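Putative peptide ABC-transport system periplasmic peptide-binding protein (Campylobacter jejuni, PDB 4OEV) binds nickel(II) in the periplasm and probably delivers it to an ABC-type importer, although related proteins of its family carry peptides. Local coordinates at residues D213-I217 with F462-N467; N103-S109 with I120-Y126; N263-D267 with Y300-K306. All coordinates share one frame. Residues are numbered along the deposited sequence.

Interaction 1 (D213-I217 with F462-N467); sequences DAALI and FALVYN
L216 lays its m,t side chain against two residues of the partner strand: CD1 is 3.8 Å from F462 CD1 and CD2 is 3.9 Å from L464 CB. The strands 214-216 and 462-467 run antiparallel, their axes 4.8 Å apart at closest approach and 166° between directions. A214 and A215 are fully extended (phi/psi -161/149 and -160/154). The register follows from the CA separations: A214 with Y466 (4.3 Å) and L216 with L464 (4.6 Å) are non-hydrogen-bonded pairs, while A215 with V465 (5.6 Å) is the hydrogen-bonded pair between them. A215 N donates to V465 O (3.2 Å) and V465 N to A215 O (2.9 Å). Beyond this pair, N467 N donates to D213 O (2.8 Å) and I217 N to A463 O (3.0 Å). A water continues the pairing, donating to I217 O (2.9 Å) and accepting from A463 N (2.9 Å). A214, L216, L464 and Y466 share one face of the sheet, A215 and V465 the other, where I217 CG1 meets V465 CG2 at 3.5 Å. Strand 214-216 thus pairs with the end of strand 454-467 in a branched antiparallel sheet, closing a separation of 245 residues. Helix 200-208 covers the A215 and V465 face through A203 and L207; strand 231-236 pairs with the far edge of 462-467, and D213 OD2 accepts a hydrogen bond from I8 N of strand 6-11 and forms a salt bridge with K494 NZ.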
loop_
_atom_site.group_PDB
_atom_site.type_symbol
_atom_site.label_atom_id
_atom_site.label_comp_id
_atom_site.label_asym_id
_atom_site.label_seq_id
_atom_site.Cartn_x
_atom_site.Cartn_y
_atom_site.Cartn_z
ATOM N N ASP A 213 20.463 11.384 -1.797
ATOM C CA ASP A 213 20.964 10.645 -2.955
ATOM C C ASP A 213 19.887 10.217 -3.913
ATOM O O ASP A 213 20.161 9.965 -5.072
ATOM C CB ASP A 213 21.713 9.365 -2.508
ATOM C CG ASP A 213 23.061 9.660 -1.907
ATOM O OD1 ASP A 213 23.849 10.381 -2.556
ATOM O OD2 ASP A 213 23.354 9.129 -0.802
ATOM N N ALA A 214 18.677 10.057 -3.401
ATOM C CA ALA A 214 17.568 9.474 -4.173
ATOM C C ALA A 214 16.242 9.815 -3.550
ATOM O O ALA A 214 16.151 9.915 -2.323
ATOM C CB ALA A 214 17.707 7.949 -4.257
ATOM N N ALA A 215 15.221 9.925 -4.399
ATOM C CA ALA A 215 13.822 10.123 -3.983
ATOM C C ALA A 215 12.885 9.729 -5.118
ATOM O O ALA A 215 13.272 9.798 -6.308
ATOM C CB ALA A 215 13.566 11.552 -3.584
ATOM N N LEU A 216 11.653 9.333 -4.789
ATOM C CA LEU A 216 10.629 9.255 -5.850
ATOM C C LEU A 216 10.109 10.668 -6.080
ATOM O O LEU A 216 9.813 11.393 -5.116
ATOM C CB LEU A 216 9.447 8.352 -5.487
ATOM C CG LEU A 216 9.808 6.914 -5.201
ATOM C CD1 LEU A 216 8.476 6.133 -4.849
ATOM C CD2 LEU A 216 10.505 6.339 -6.388
ATOM N N ILE A 217 10.002 11.046 -7.348
ATOM C CA ILE A 217 9.626 12.416 -7.725
ATOM C C ILE A 217 8.381 12.479 -8.623
ATOM O O ILE A 217 8.327 11.837 -9.684
ATOM C CB ILE A 217 10.794 13.119 -8.458
ATOM C CG1 ILE A 217 12.021 13.194 -7.564
ATOM C CG2 ILE A 217 10.363 14.530 -8.931
ATOM C CD1 ILE A 217 11.792 13.911 -6.221
ATOM N N PHE A 462 6.149 5.213 -11.362
ATOM C CA PHE A 462 6.908 6.044 -10.450
ATOM C C PHE A 462 8.227 6.389 -11.084
ATOM O O PHE A 462 8.783 5.605 -11.851
ATOM C CB PHE A 462 7.108 5.347 -9.095
ATOM C CG PHE A 462 5.896 5.430 -8.217
ATOM C CD1 PHE A 462 5.698 6.540 -7.412
ATOM C CD2 PHE A 462 4.963 4.418 -8.209
ATOM C CE1 PHE A 462 4.555 6.674 -6.617
ATOM C CE2 PHE A 462 3.799 4.538 -7.406
ATOM C CZ PHE A 462 3.610 5.650 -6.611
ATOM N N ALA A 463 8.714 7.579 -10.758
ATOM C CA ALA A 463 10.008 8.011 -11.242
ATOM C C ALA A 463 10.991 8.031 -10.080
ATOM O O ALA A 463 10.893 8.880 -9.191
ATOM C CB ALA A 463 9.903 9.427 -11.925
ATOM N N LEU A 464 11.921 7.074 -10.077
ATOM C CA LEU A 464 12.999 7.092 -9.103
ATOM C C LEU A 464 14.107 7.986 -9.603
ATOM O O LEU A 464 14.803 7.668 -10.590
ATOM C CB LEU A 464 13.535 5.668 -8.819
ATOM C CG LEU A 464 14.778 5.595 -7.920
ATOM C CD1 LEU A 464 14.627 6.416 -6.645
ATOM C CD2 LEU A 464 15.065 4.107 -7.589
ATOM N N VAL A 465 14.304 9.103 -8.925
ATOM C CA VAL A 465 15.356 9.997 -9.393
ATOM C C VAL A 465 16.593 9.858 -8.527
ATOM O O VAL A 465 16.522 9.979 -7.305
ATOM C CB VAL A 465 14.946 11.457 -9.403
ATOM C CG1 VAL A 465 16.097 12.283 -9.925
ATOM C CG2 VAL A 465 13.695 11.658 -10.260
ATOM N N TYR A 466 17.730 9.618 -9.138
ATOM C CA TYR A 466 18.881 9.278 -8.299
ATOM C C TYR A 466 20.192 9.933 -8.743
ATOM O O TYR A 466 20.531 10.016 -9.935
ATOM C CB TYR A 466 19.042 7.728 -8.229
ATOM C CG TYR A 466 19.297 7.104 -9.597
ATOM C CD1 TYR A 466 18.229 6.740 -10.429
ATOM C CD2 TYR A 466 20.584 6.933 -10.071
ATOM C CE1 TYR A 466 18.464 6.228 -11.698
ATOM C CE2 TYR A 466 20.827 6.403 -11.336
ATOM C CZ TYR A 466 19.748 6.046 -12.129
ATOM O OH TYR A 466 19.980 5.535 -13.378
ATOM N N ASN A 467 20.947 10.385 -7.755
ATOM C CA ASN A 467 22.347 10.758 -7.963
ATOM C C ASN A 467 23.067 9.737 -8.852
ATOM O O ASN A 467 23.061 8.536 -8.569
ATOM C CB ASN A 467 23.035 10.887 -6.614
ATOM C CG ASN A 467 24.462 11.273 -6.746
ATOM O OD1 ASN A 467 25.356 10.512 -6.409
ATOM N ND2 ASN A 467 24.686 12.480 -7.256
HETATM O O HOH W 1 6.822 9.395 -9.597
#

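Interaction 2 (N103-S109 with I120-Y126); sequences NFEDIKS and ITLFKPY
A classic beta bulge interrupts the hairpin of strands 107-114 and 117-122: K108 N (2.7 Å) and S109 N (3.1 Å) both donate to T121 O. K108 has phi/psi -85/-46, against -152/148 at S109. T121 N returns a bond to S109 O (2.8 Å). I107 and L122 form an antiparallel non-hydrogen-bonded pair (CA-CA 4.4 Å), S109 and T121 a hydrogen-bonded one (5.2 Å); the short strand axes cross at 125°. One water bridges S109 OG (2.7 Å) and T121 OG1 (2.6 Å). A type I turn, F104 to I107, leads into the bulge and presents D106, whose O accepts from F123 N (3.0 Å) and whose OD1 accepts from K124 N (3.2 Å). The F123 ring (chi1 m) covers K108, with CB of K108 3.7 Å from its centroid in a CH-pi contact. I107 CG1 touches L122 CD2 at 3.6 Å. Strand 62-67 pairs with the other edge of 117-122, while helices 81-92 and 129-132 pack on I107 and I120.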
loop_
_atom_site.group_PDB
_atom_site.type_symbol
_atom_site.label_atom_id
_atom_site.label_comp_id
_atom_site.label_asym_id
_atom_site.label_seq_id
_atom_site.Cartn_x
_atom_site.Cartn_y
_atom_site.Cartn_z
ATOM N N ASN A 103 -4.149 -11.303 8.027
ATOM C CA ASN A 103 -3.280 -12.156 7.246
ATOM C C ASN A 103 -2.940 -13.419 8.048
ATOM O O ASN A 103 -2.367 -14.379 7.477
ATOM C CB ASN A 103 -1.967 -11.468 6.823
ATOM C CG ASN A 103 -2.211 -10.293 5.874
ATOM O OD1 ASN A 103 -3.336 -9.897 5.662
ATOM N ND2 ASN A 103 -1.150 -9.783 5.278
ATOM N N PHE A 104 -3.191 -13.371 9.357
ATOM C CA PHE A 104 -2.836 -14.518 10.242
ATOM C C PHE A 104 -3.944 -15.097 11.099
ATOM O O PHE A 104 -3.697 -16.076 11.820
ATOM C CB PHE A 104 -1.676 -14.101 11.150
ATOM C CG PHE A 104 -0.442 -13.765 10.384
ATOM C CD1 PHE A 104 -0.290 -12.500 9.811
ATOM C CD2 PHE A 104 0.539 -14.714 10.160
ATOM C CE1 PHE A 104 0.832 -12.195 9.053
ATOM C CE2 PHE A 104 1.688 -14.401 9.417
ATOM C CZ PHE A 104 1.830 -13.146 8.858
ATOM N N GLU A 105 -5.161 -14.541 11.014
ATOM C CA GLU A 105 -6.292 -15.002 11.837
ATOM C C GLU A 105 -6.673 -16.430 11.529
ATOM O O GLU A 105 -7.310 -17.121 12.336
ATOM C CB GLU A 105 -7.536 -14.111 11.636
ATOM C CG GLU A 105 -8.025 -14.103 10.168
ATOM C CD GLU A 105 -9.245 -13.213 9.956
ATOM O OE1 GLU A 105 -9.882 -12.904 10.991
ATOM O OE2 GLU A 105 -9.504 -12.753 8.793
ATOM N N ASP A 106 -6.300 -16.874 10.343
ATOM C CA ASP A 106 -6.700 -18.171 9.868
ATOM C C ASP A 106 -5.760 -19.320 10.301
ATOM O O ASP A 106 -5.948 -20.478 9.911
ATOM C CB ASP A 106 -6.784 -18.113 8.366
ATOM C CG ASP A 106 -7.283 -19.395 7.777
ATOM O OD1 ASP A 106 -8.259 -19.958 8.324
ATOM O OD2 ASP A 106 -6.613 -19.889 6.847
ATOM N N ILE A 107 -4.788 -19.004 11.143
ATOM C CA ILE A 107 -3.859 -20.013 11.652
ATOM C C ILE A 107 -4.450 -20.690 12.869
ATOM O O ILE A 107 -4.779 -20.020 13.856
ATOM C CB ILE A 107 -2.538 -19.380 12.018
ATOM C CG1 ILE A 107 -1.901 -18.867 10.747
ATOM C CG2 ILE A 107 -1.599 -20.428 12.744
ATOM C CD1 ILE A 107 -0.903 -17.875 11.001
ATOM N N LYS A 108 -4.613 -22.007 12.797
ATOM C CA LYS A 108 -5.158 -22.738 13.914
ATOM C C LYS A 108 -4.094 -23.118 14.945
ATOM O O LYS A 108 -4.305 -22.934 16.143
ATOM C CB LYS A 108 -5.861 -23.987 13.424
ATOM C CG LYS A 108 -6.460 -24.833 14.565
ATOM C CD LYS A 108 -7.238 -25.941 13.970
ATOM C CE LYS A 108 -7.857 -26.790 15.074
ATOM N NZ LYS A 108 -8.784 -27.788 14.491
ATOM N N SER A 109 -2.954 -23.630 14.471
ATOM C CA SER A 109 -1.865 -24.060 15.336
ATOM C C SER A 109 -0.517 -23.943 14.633
ATOM O O SER A 109 -0.431 -24.114 13.399
ATOM C CB SER A 109 -2.057 -25.519 15.769
ATOM O OG SER A 109 -2.034 -26.346 14.612
ATOM N N ILE A 120 2.564 -25.574 10.436
ATOM C CA ILE A 120 1.489 -24.606 10.622
ATOM C C ILE A 120 0.229 -25.225 10.083
ATOM O O ILE A 120 0.194 -25.690 8.950
ATOM C CB ILE A 120 1.788 -23.272 9.887
ATOM C CG1 ILE A 120 3.133 -22.721 10.321
ATOM C CG2 ILE A 120 0.647 -22.242 10.123
ATOM C CD1 ILE A 120 3.719 -21.698 9.338
ATOM N N THR A 121 -0.808 -25.259 10.910
ATOM C CA THR A 121 -2.086 -25.765 10.461
ATOM C C THR A 121 -3.139 -24.640 10.465
ATOM O O THR A 121 -3.243 -23.823 11.392
ATOM C CB THR A 121 -2.582 -26.967 11.331
ATOM O OG1 THR A 121 -1.683 -28.072 11.167
ATOM C CG2 THR A 121 -3.966 -27.392 10.900
ATOM N N LEU A 122 -3.916 -24.625 9.403
ATOM C CA LEU A 122 -4.889 -23.547 9.189
ATOM C C LEU A 122 -6.308 -24.058 9.363
ATOM O O LEU A 122 -6.572 -25.234 9.157
ATOM C CB LEU A 122 -4.737 -22.964 7.807
ATOM C CG LEU A 122 -3.428 -22.365 7.303
ATOM C CD1 LEU A 122 -3.686 -21.888 5.873
ATOM C CD2 LEU A 122 -3.029 -21.232 8.227
ATOM N N PHE A 123 -7.243 -23.165 9.677
ATOM C CA PHE A 123 -8.655 -23.566 9.760
ATOM C C PHE A 123 -9.231 -23.871 8.366
ATOM O O PHE A 123 -10.007 -24.812 8.176
ATOM C CB PHE A 123 -9.496 -22.467 10.409
ATOM C CG PHE A 123 -9.199 -22.224 11.854
ATOM C CD1 PHE A 123 -9.620 -23.114 12.822
ATOM C CD2 PHE A 123 -8.534 -21.072 12.247
ATOM C CE1 PHE A 123 -9.366 -22.873 14.149
ATOM C CE2 PHE A 123 -8.266 -20.833 13.579
ATOM C CZ PHE A 123 -8.686 -21.734 14.526
ATOM N N LYS A 124 -8.901 -23.006 7.410
ATOM C CA LYS A 124 -9.370 -23.127 6.040
ATOM C C LYS A 124 -8.223 -22.675 5.130
ATOM O O LYS A 124 -7.285 -22.032 5.597
ATOM C CB LYS A 124 -10.657 -22.308 5.843
ATOM C CG LYS A 124 -10.617 -20.939 6.435
ATOM C CD LYS A 124 -12.004 -20.335 6.548
ATOM C CE LYS A 124 -12.241 -19.805 7.956
ATOM N NZ LYS A 124 -13.138 -18.587 7.971
ATOM N N PRO A 125 -8.280 -23.005 3.830
ATOM C CA PRO A 125 -7.118 -22.637 2.998
ATOM C C PRO A 125 -6.921 -21.121 2.948
ATOM O O PRO A 125 -7.910 -20.390 3.017
ATOM C CB PRO A 125 -7.485 -23.187 1.606
ATOM C CG PRO A 125 -8.621 -24.186 1.854
ATOM C CD PRO A 125 -9.346 -23.669 3.053
ATOM N N TYR A 126 -5.669 -20.669 2.815
ATOM C CA TYR A 126 -5.351 -19.255 2.651
ATOM C C TYR A 126 -4.117 -19.208 1.790
ATOM O O TYR A 126 -3.004 -19.116 2.307
ATOM C CB TYR A 126 -5.122 -18.559 4.009
ATOM C CG TYR A 126 -4.920 -17.066 3.903
ATOM C CD1 TYR A 126 -5.900 -16.231 3.324
ATOM C CD2 TYR A 126 -3.752 -16.481 4.373
ATOM C CE1 TYR A 126 -5.678 -14.872 3.203
ATOM C CE2 TYR A 126 -3.538 -15.159 4.280
ATOM C CZ TYR A 126 -4.507 -14.331 3.700
ATOM O OH TYR A 126 -4.259 -12.987 3.600
HETATM O O HOH W 2 -0.047 -27.417 13.044
#

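Interaction 3 (N263-D267 with Y300-K306); sequences NYAVD and YKYDPKK
Two helix termini meet here: the C-terminal end of helix 256-265 and the N-cap of helix 304-313. The backbone acceptor Y264 O is satisfied across the contact by D303 N (2.8 Å, N-H...O angle 161°), with the CA atoms of Y264 and Y302 5.0 Å apart. D303, chi1 t, is the N-cap residue, its OD1 accepting from K306 N (3.2 Å). D267 caps helix 268-274 in turn, its OD1 taking a weak hydrogen bond from S270 N, while D267 N donates to E354 OE2. N263 ND2 donates to the backbone oxygens of R259 and F454, and Y300 OH is hydrogen-bonded to Y449 O. A water lies 2.8 Å from V266 O and 2.9 Å from Y300 O, placed to donate to either, though it has more acceptors in reach than protons. Y264, chi1 m, lies between two partners: the edge of Y300 meets one face (centroids 5.0 Å apart, planes at 81°, a T-shaped pair), and K306 CD covers the opposite face, 3.8 Å from the centroid. K306 NZ gives Y264 OH a weak hydrogen bond of 3.2 Å. The Y302 ring, chi1 t, covers D267, with D267 CB 3.5 Å from its centroid and 5° off the ring normal.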
loop_
_atom_site.group_PDB
_atom_site.type_symbol
_atom_site.label_atom_id
_atom_site.label_comp_id
_atom_site.label_asym_id
_atom_site.label_seq_id
_atom_site.Cartn_x
_atom_site.Cartn_y
_atom_site.Cartn_z
ATOM N N ASN A 263 -19.212 9.107 -11.494
ATOM C CA ASN A 263 -18.300 8.319 -12.324
ATOM C C ASN A 263 -18.447 8.672 -13.815
ATOM O O ASN A 263 -17.449 8.891 -14.489
ATOM C CB ASN A 263 -18.529 6.850 -12.104
ATOM C CG ASN A 263 -17.645 6.304 -10.987
ATOM O OD1 ASN A 263 -16.493 5.937 -11.231
ATOM N ND2 ASN A 263 -18.160 6.301 -9.765
ATOM N N TYR A 264 -19.684 8.762 -14.311
ATOM C CA TYR A 264 -19.930 9.097 -15.730
ATOM C C TYR A 264 -19.480 10.512 -16.076
ATOM O O TYR A 264 -19.286 10.860 -17.269
ATOM C CB TYR A 264 -21.423 8.936 -16.087
ATOM C CG TYR A 264 -21.868 7.498 -16.310
ATOM C CD1 TYR A 264 -21.345 6.742 -17.347
ATOM C CD2 TYR A 264 -22.826 6.907 -15.492
ATOM C CE1 TYR A 264 -21.749 5.425 -17.552
ATOM C CE2 TYR A 264 -23.241 5.614 -15.693
ATOM C CZ TYR A 264 -22.695 4.869 -16.728
ATOM O OH TYR A 264 -23.079 3.552 -16.917
ATOM N N ALA A 265 -19.295 11.335 -15.048
ATOM C CA ALA A 265 -18.979 12.735 -15.243
ATOM C C ALA A 265 -17.503 12.996 -15.550
ATOM O O ALA A 265 -17.154 14.055 -16.067
ATOM C CB ALA A 265 -19.378 13.520 -14.015
ATOM N N VAL A 266 -16.636 12.064 -15.189
ATOM C CA VAL A 266 -15.194 12.324 -15.275
ATOM C C VAL A 266 -14.570 11.764 -16.564
ATOM O O VAL A 266 -14.682 10.573 -16.851
ATOM C CB VAL A 266 -14.445 11.707 -14.037
ATOM C CG1 VAL A 266 -12.915 11.992 -14.154
ATOM C CG2 VAL A 266 -14.989 12.289 -12.731
ATOM N N ASP A 267 -13.895 12.615 -17.327
ATOM C CA ASP A 267 -13.195 12.178 -18.535
ATOM C C ASP A 267 -11.798 11.712 -18.150
ATOM O O ASP A 267 -10.837 12.495 -18.172
ATOM C CB ASP A 267 -13.141 13.310 -19.592
ATOM C CG ASP A 267 -12.523 12.866 -20.920
ATOM O OD1 ASP A 267 -12.180 11.673 -21.063
ATOM O OD2 ASP A 267 -12.436 13.701 -21.848
ATOM N N TYR A 300 -17.632 2.586 -16.382
ATOM C CA TYR A 300 -18.330 3.843 -16.532
ATOM C C TYR A 300 -17.593 4.670 -17.586
ATOM O O TYR A 300 -16.615 5.349 -17.257
ATOM C CB TYR A 300 -18.394 4.601 -15.182
ATOM C CG TYR A 300 -19.255 3.863 -14.173
ATOM C CD1 TYR A 300 -20.649 3.967 -14.220
ATOM C CD2 TYR A 300 -18.684 3.030 -13.203
ATOM C CE1 TYR A 300 -21.460 3.288 -13.325
ATOM C CE2 TYR A 300 -19.502 2.337 -12.278
ATOM C CZ TYR A 300 -20.891 2.470 -12.357
ATOM O OH TYR A 300 -21.744 1.809 -11.469
ATOM N N LYS A 301 -18.029 4.593 -18.848
ATOM C CA LYS A 301 -17.464 5.481 -19.884
ATOM C C LYS A 301 -17.750 6.938 -19.550
ATOM O O LYS A 301 -18.741 7.248 -18.902
ATOM C CB LYS A 301 -18.039 5.195 -21.256
ATOM C CG LYS A 301 -17.566 3.933 -21.905
ATOM C CD LYS A 301 -17.879 3.972 -23.419
ATOM C CE LYS A 301 -19.315 4.444 -23.716
ATOM N NZ LYS A 301 -19.647 4.388 -25.182
ATOM N N TYR A 302 -16.918 7.847 -20.032
ATOM C CA TYR A 302 -17.181 9.266 -19.855
ATOM C C TYR A 302 -18.463 9.634 -20.606
ATOM O O TYR A 302 -18.495 9.566 -21.822
ATOM C CB TYR A 302 -15.994 10.089 -20.359
ATOM C CG TYR A 302 -16.264 11.573 -20.459
ATOM C CD1 TYR A 302 -16.626 12.304 -19.347
ATOM C CD2 TYR A 302 -16.127 12.241 -21.662
ATOM C CE1 TYR A 302 -16.863 13.666 -19.430
ATOM C CE2 TYR A 302 -16.345 13.604 -21.754
ATOM C CZ TYR A 302 -16.710 14.311 -20.628
ATOM O OH TYR A 302 -16.946 15.665 -20.718
ATOM N N ASP A 303 -19.518 10.020 -19.886
ATOM C CA ASP A 303 -20.833 10.316 -20.502
ATOM C C ASP A 303 -21.610 11.305 -19.612
ATOM O O ASP A 303 -22.405 10.905 -18.738
ATOM C CB ASP A 303 -21.627 9.018 -20.681
ATOM C CG ASP A 303 -22.825 9.156 -21.585
ATOM O OD1 ASP A 303 -23.320 10.281 -21.855
ATOM O OD2 ASP A 303 -23.294 8.083 -22.014
ATOM N N PRO A 304 -21.345 12.600 -19.807
ATOM C CA PRO A 304 -21.941 13.702 -19.061
ATOM C C PRO A 304 -23.466 13.692 -19.144
ATOM O O PRO A 304 -24.148 14.054 -18.162
ATOM C CB PRO A 304 -21.380 14.945 -19.773
ATOM C CG PRO A 304 -20.110 14.480 -20.392
ATOM C CD PRO A 304 -20.368 13.074 -20.807
ATOM N N LYS A 305 -23.994 13.277 -20.297
ATOM C CA LYS A 305 -25.448 13.269 -20.484
ATOM C C LYS A 305 -26.068 12.230 -19.596
ATOM O O LYS A 305 -27.117 12.471 -19.003
ATOM C CB LYS A 305 -25.861 13.015 -21.927
ATOM C CG LYS A 305 -27.355 13.273 -22.123
ATOM C CD LYS A 305 -27.834 13.022 -23.551
ATOM C CE LYS A 305 -29.322 13.382 -23.699
ATOM N NZ LYS A 305 -30.156 12.750 -22.617
ATOM N N LYS A 306 -25.427 11.069 -19.518
ATOM C CA LYS A 306 -25.916 9.995 -18.667
ATOM C C LYS A 306 -25.848 10.393 -17.205
ATOM O O LYS A 306 -26.741 10.032 -16.418
ATOM C CB LYS A 306 -25.128 8.705 -18.891
ATOM C CG LYS A 306 -25.773 7.519 -18.205
ATOM C CD LYS A 306 -25.283 6.205 -18.790
ATOM C CE LYS A 306 -25.986 5.002 -18.144
ATOM N NZ LYS A 306 -25.670 3.718 -18.854
HETATM O O HOH W 3 -15.388 7.904 -16.604
#

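Interaction 2 closes first along the chain; interaction 1 then opens, and interaction 3 is nested inside the long loop that it closes. The centres of interactions 1 and 2 lie 39 Å apart, on opposite sides of the chain's centre. Interaction 3 is centred 35 Å from interaction 1 and 43 Å from interaction 2. Strand 454-467 connects two of them: its 462-467 part forms interaction 1, and residues I455 and L457 of the same strand pack against N263 and V266 of interaction 3. Interaction 2 belongs to a separate four-stranded antiparallel sheet. The contacts thus join local elements in three separate parts of the solute-binding fold. The F462 side chain of interaction 1 lies about 9 Å from the nickel and the oxalate, near the site without being a ligand.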